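Local structure of oligopeptide-binding protein AppA (Bacillus subtilis, 1XOC) at residues I460-R463 and K464-S467; K468-E471 and Q472-K476. The protein binds oligopeptides, tetra- and pentapeptides among them, as the solute-binding component of an ABC-type permease that can replace the OPP system in sporulation and genetic competence. All blocks are in the same frame, centred on the assembly; numbering follows the deposited sequence.

Contacts 1 and 2 follow one another along helix 463-480, their centres about 12 Å apart: contact 1 starts the helix from the loop that leaves helix 448-457, and contact 2 covers the turns after it. They touch where CD1 of Ile460 packs on CG of Glu469 at 3.8 Å, so the loop residue reaches past the first turn. A second tie is aromatic, the rings of Tyr466 and Tyr470 meeting with planes at about 40°. Both contacts lie well off the middle of the protein: the centres of contacts 1 and 2 lie about 24 and 22 Å from the centre of the chain. The side chain of Gln472 in contact 2 is about 8 Å from a bound zinc ion.

Contact 1: I460-R463 and K464-S467; sequences ISDR and KQYS
Asp462 turns its carboxylate back over the start of the helix, where OD2 takes the amide N of Gln465 at 3.1 Å on its anti lone pair. The same OD2 receives a weak, strongly bent bond from the N of Lys464 at 2.7 Å, so one oxygen serves two amides that have no earlier turn to bond to. CG of Asp462 stands anti to that residue's own backbone N (chi1 -178°), which brings the carboxylate over these two N-H groups. Below the cap the helical ladder begins: Tyr466 N to Asp462 O, then Ser467 N to Arg463 O. The hydroxyl of Ser467 is hydrogen-bonded with Asn318 OD1.

Packing closes the outside of the turn. CG2 of Ile460 sits 3.5 Å from CB of Gln465 and 4.1 Å from CB of Tyr466, while the extended Gln465 chain brings its amide carbon CD to 3.8 Å from CB of Asp462. The Tyr466 ring leads away into the protein, its OH bonded to Pro425 O, and Arg463 makes a cation-pi contact with Trp317. Asp462 is a classic helix N-cap starting helix 463-480, with Ile460, two residues before the cap, packed against the first turn from the preceding loop.

Contact 2: K468-E471 and Q472-K476; sequences KEYE and QIYQK
Side chains three and four residues apart meet here along consecutive turns of helix 463-480, whose buried side faces helix 448-457 and nearby loops. The main contact is a CH-pi interaction: CD1 of Ile473 stands over the middle of the Tyr470 ring, 3.5 Å from its centroid and only 8° off the ring normal. CG1 of Ile473 is anti to its carbonyl carbon (chi1 -70°) and the chain then runs extended, which carries the methyl over the ring, while the other branch, CG2, lies 3.7 Å from CE2 of Tyr470.

Tyr474, one turn on, meets the same ring at a slant. Its CZ is 4.0 Å from CD2 of Tyr470, which lies over one face of the Tyr474 ring toward the rim, and the planes are 55° apart. The OH of Tyr470 is held by the N of Gln427, with a weak bond to Asp426. An alanine in place of Tyr470 is likely to leave the Ile473 methyl without its aromatic face, open a gap beside Tyr474 and deprive Gln427 N of its partner.

Along the backbone, Tyr474 N bonds to Tyr470 O, and Gln475 N reaches Glu471 O at 3.0 Å. On the solvent side the NZ of Lys468 forms a salt bridge with Glu471, 2.7 Å from OE1 on its syn side, with a weaker bond to OE2. Glu469 and Gln472 run side by side, OE2 of Glu469 and NE2 of Gln472 3.4 Å apart. Ile473 also packs on Leu453 and Met454, and Tyr474 on Pro320. With a charged i, i+3 pair outside and an aromatic-aliphatic row inside, this is the pattern of an amphipathic helix, here packed on helix 448-457 of this protein.

Contact 1: I460-R463 and K464-S467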
# COMPACT_ATOMS: atom_id res chain seq x y z
N ILE A 460 12.43 -21.10 -1.19
CA ILE A 460 13.55 -21.03 -0.25
C ILE A 460 13.02 -20.73 1.15
O ILE A 460 12.49 -19.65 1.40
CB ILE A 460 14.55 -19.94 -0.65
CG1 ILE A 460 15.13 -20.23 -2.03
CG2 ILE A 460 15.65 -19.82 0.39
CD1 ILE A 460 15.84 -19.06 -2.66
N SER A 461 13.20 -21.69 2.05
CA SER A 461 12.59 -21.63 3.38
C SER A 461 13.43 -20.79 4.36
O SER A 461 12.91 -19.87 4.99
CB SER A 461 12.39 -23.04 3.93
OG SER A 461 11.21 -23.11 4.71
N ASP A 462 14.71 -21.11 4.48
CA ASP A 462 15.60 -20.37 5.38
C ASP A 462 15.70 -18.90 4.97
O ASP A 462 15.86 -18.59 3.78
CB ASP A 462 16.99 -21.03 5.40
CG ASP A 462 17.94 -20.34 6.35
OD1 ASP A 462 18.14 -20.83 7.48
OD2 ASP A 462 18.49 -19.30 5.98
N ARG A 463 15.60 -17.99 5.94
CA ARG A 463 15.64 -16.54 5.68
C ARG A 463 16.99 -16.05 5.17
O ARG A 463 17.03 -15.15 4.34
CB ARG A 463 15.25 -15.73 6.92
CG ARG A 463 13.84 -16.00 7.38
CD ARG A 463 13.34 -14.98 8.39
NE ARG A 463 11.88 -14.88 8.33
CZ ARG A 463 11.15 -14.03 9.05
NH1 ARG A 463 11.73 -13.19 9.92
NH2 ARG A 463 9.82 -14.02 8.91
N LYS A 464 18.09 -16.63 5.67
CA LYS A 464 19.42 -16.23 5.21
C LYS A 464 19.62 -16.59 3.74
O LYS A 464 20.15 -15.79 2.98
CB LYS A 464 20.51 -16.88 6.06
CG LYS A 464 20.53 -16.42 7.51
CD LYS A 464 20.86 -14.93 7.62
CE LYS A 464 21.26 -14.54 9.05
NZ LYS A 464 21.39 -13.06 9.20
N GLN A 465 19.18 -17.77 3.35
CA GLN A 465 19.27 -18.21 1.96
C GLN A 465 18.37 -17.34 1.08
O GLN A 465 18.75 -16.95 -0.02
CB GLN A 465 18.86 -19.68 1.83
CG GLN A 465 19.79 -20.64 2.56
CD GLN A 465 19.28 -22.08 2.59
OE1 GLN A 465 19.91 -22.95 3.19
NE2 GLN A 465 18.13 -22.33 1.95
N TYR A 466 17.17 -17.05 1.60
CA TYR A 466 16.22 -16.17 0.92
C TYR A 466 16.81 -14.77 0.68
O TYR A 466 16.80 -14.27 -0.44
CB TYR A 466 14.96 -16.05 1.76
CG TYR A 466 13.80 -15.32 1.11
CD1 TYR A 466 12.96 -15.96 0.22
CD2 TYR A 466 13.52 -14.00 1.44
CE1 TYR A 466 11.87 -15.31 -0.36
CE2 TYR A 466 12.44 -13.34 0.86
CZ TYR A 466 11.63 -14.00 -0.03
OH TYR A 466 10.54 -13.37 -0.61
N SER A 467 17.31 -14.15 1.74
CA SER A 467 17.91 -12.83 1.64
C SER A 467 19.12 -12.83 0.71
O SER A 467 19.39 -11.86 0.01
CB SER A 467 18.31 -12.33 3.04
OG SER A 467 17.18 -12.23 3.89

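Contact 2: K468-E471 and Q472-K476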
# COMPACT_ATOMS: atom_id res chain seq x y z
N LYS A 468 19.87 -13.93 0.69
CA LYS A 468 21.08 -13.97 -0.14
C LYS A 468 20.71 -14.00 -1.61
O LYS A 468 21.28 -13.28 -2.41
CB LYS A 468 21.93 -15.19 0.22
CG LYS A 468 23.35 -15.18 -0.37
CD LYS A 468 24.29 -14.30 0.47
CE LYS A 468 25.48 -13.77 -0.34
NZ LYS A 468 25.78 -12.33 0.02
N GLU A 469 19.73 -14.83 -1.97
CA GLU A 469 19.25 -14.90 -3.34
C GLU A 469 18.55 -13.61 -3.76
O GLU A 469 18.58 -13.22 -4.93
CB GLU A 469 18.32 -16.10 -3.54
CG GLU A 469 19.09 -17.41 -3.74
CD GLU A 469 19.66 -17.55 -5.16
OE1 GLU A 469 18.93 -17.18 -6.12
OE2 GLU A 469 20.80 -18.05 -5.31
N TYR A 470 17.92 -12.93 -2.79
CA TYR A 470 17.28 -11.64 -3.08
C TYR A 470 18.27 -10.53 -3.42
O TYR A 470 17.89 -9.58 -4.09
CB TYR A 470 16.29 -11.22 -1.98
CG TYR A 470 14.88 -11.26 -2.52
CD1 TYR A 470 14.09 -12.39 -2.40
CD2 TYR A 470 14.37 -10.18 -3.22
CE1 TYR A 470 12.81 -12.45 -2.95
CE2 TYR A 470 13.10 -10.22 -3.77
CZ TYR A 470 12.31 -11.35 -3.63
OH TYR A 470 11.02 -11.41 -4.18
N GLU A 471 19.53 -10.64 -3.01
CA GLU A 471 20.52 -9.66 -3.46
C GLU A 471 20.56 -9.56 -5.01
O GLU A 471 20.66 -8.47 -5.57
CB GLU A 471 21.92 -10.01 -2.93
CG GLU A 471 22.08 -9.83 -1.43
CD GLU A 471 23.41 -10.37 -0.89
OE1 GLU A 471 24.27 -10.84 -1.69
OE2 GLU A 471 23.61 -10.32 0.35
N GLN A 472 20.48 -10.70 -5.68
CA GLN A 472 20.46 -10.73 -7.14
C GLN A 472 19.23 -10.07 -7.72
O GLN A 472 19.30 -9.45 -8.77
CB GLN A 472 20.50 -12.16 -7.65
CG GLN A 472 21.76 -12.90 -7.31
CD GLN A 472 21.75 -14.29 -7.92
OE1 GLN A 472 21.62 -14.44 -9.13
NE2 GLN A 472 21.90 -15.31 -7.07
N ILE A 473 18.08 -10.24 -7.08
CA ILE A 473 16.83 -9.65 -7.56
C ILE A 473 16.91 -8.13 -7.44
O ILE A 473 16.59 -7.40 -8.37
CB ILE A 473 15.61 -10.21 -6.80
CG1 ILE A 473 15.39 -11.67 -7.18
CG2 ILE A 473 14.35 -9.42 -7.12
CD1 ILE A 473 14.49 -12.46 -6.20
N TYR A 474 17.35 -7.64 -6.28
CA TYR A 474 17.59 -6.22 -6.09
C TYR A 474 18.54 -5.63 -7.13
O TYR A 474 18.29 -4.55 -7.66
CB TYR A 474 18.15 -5.98 -4.70
CG TYR A 474 17.18 -6.26 -3.59
CD1 TYR A 474 17.62 -6.80 -2.40
CD2 TYR A 474 15.82 -5.93 -3.69
CE1 TYR A 474 16.75 -7.04 -1.37
CE2 TYR A 474 14.94 -6.17 -2.67
CZ TYR A 474 15.42 -6.71 -1.50
OH TYR A 474 14.58 -6.96 -0.48
N GLN A 475 19.64 -6.33 -7.43
CA GLN A 475 20.54 -5.87 -8.48
C GLN A 475 19.84 -5.68 -9.81
O GLN A 475 20.05 -4.69 -10.49
CB GLN A 475 21.71 -6.85 -8.68
CG GLN A 475 22.77 -6.78 -7.61
CD GLN A 475 23.60 -5.52 -7.65
OE1 GLN A 475 24.34 -5.24 -6.71
NE2 GLN A 475 23.51 -4.76 -8.74
N LYS A 476 19.03 -6.66 -10.21
CA LYS A 476 18.36 -6.59 -11.51
C LYS A 476 17.33 -5.46 -11.54
O LYS A 476 17.26 -4.73 -12.52
CB LYS A 476 17.71 -7.93 -11.87
CG LYS A 476 18.75 -9.01 -12.18
CD LYS A 476 18.17 -10.15 -13.01
CE LYS A 476 19.26 -11.13 -13.45
NZ LYS A 476 20.22 -10.55 -14.45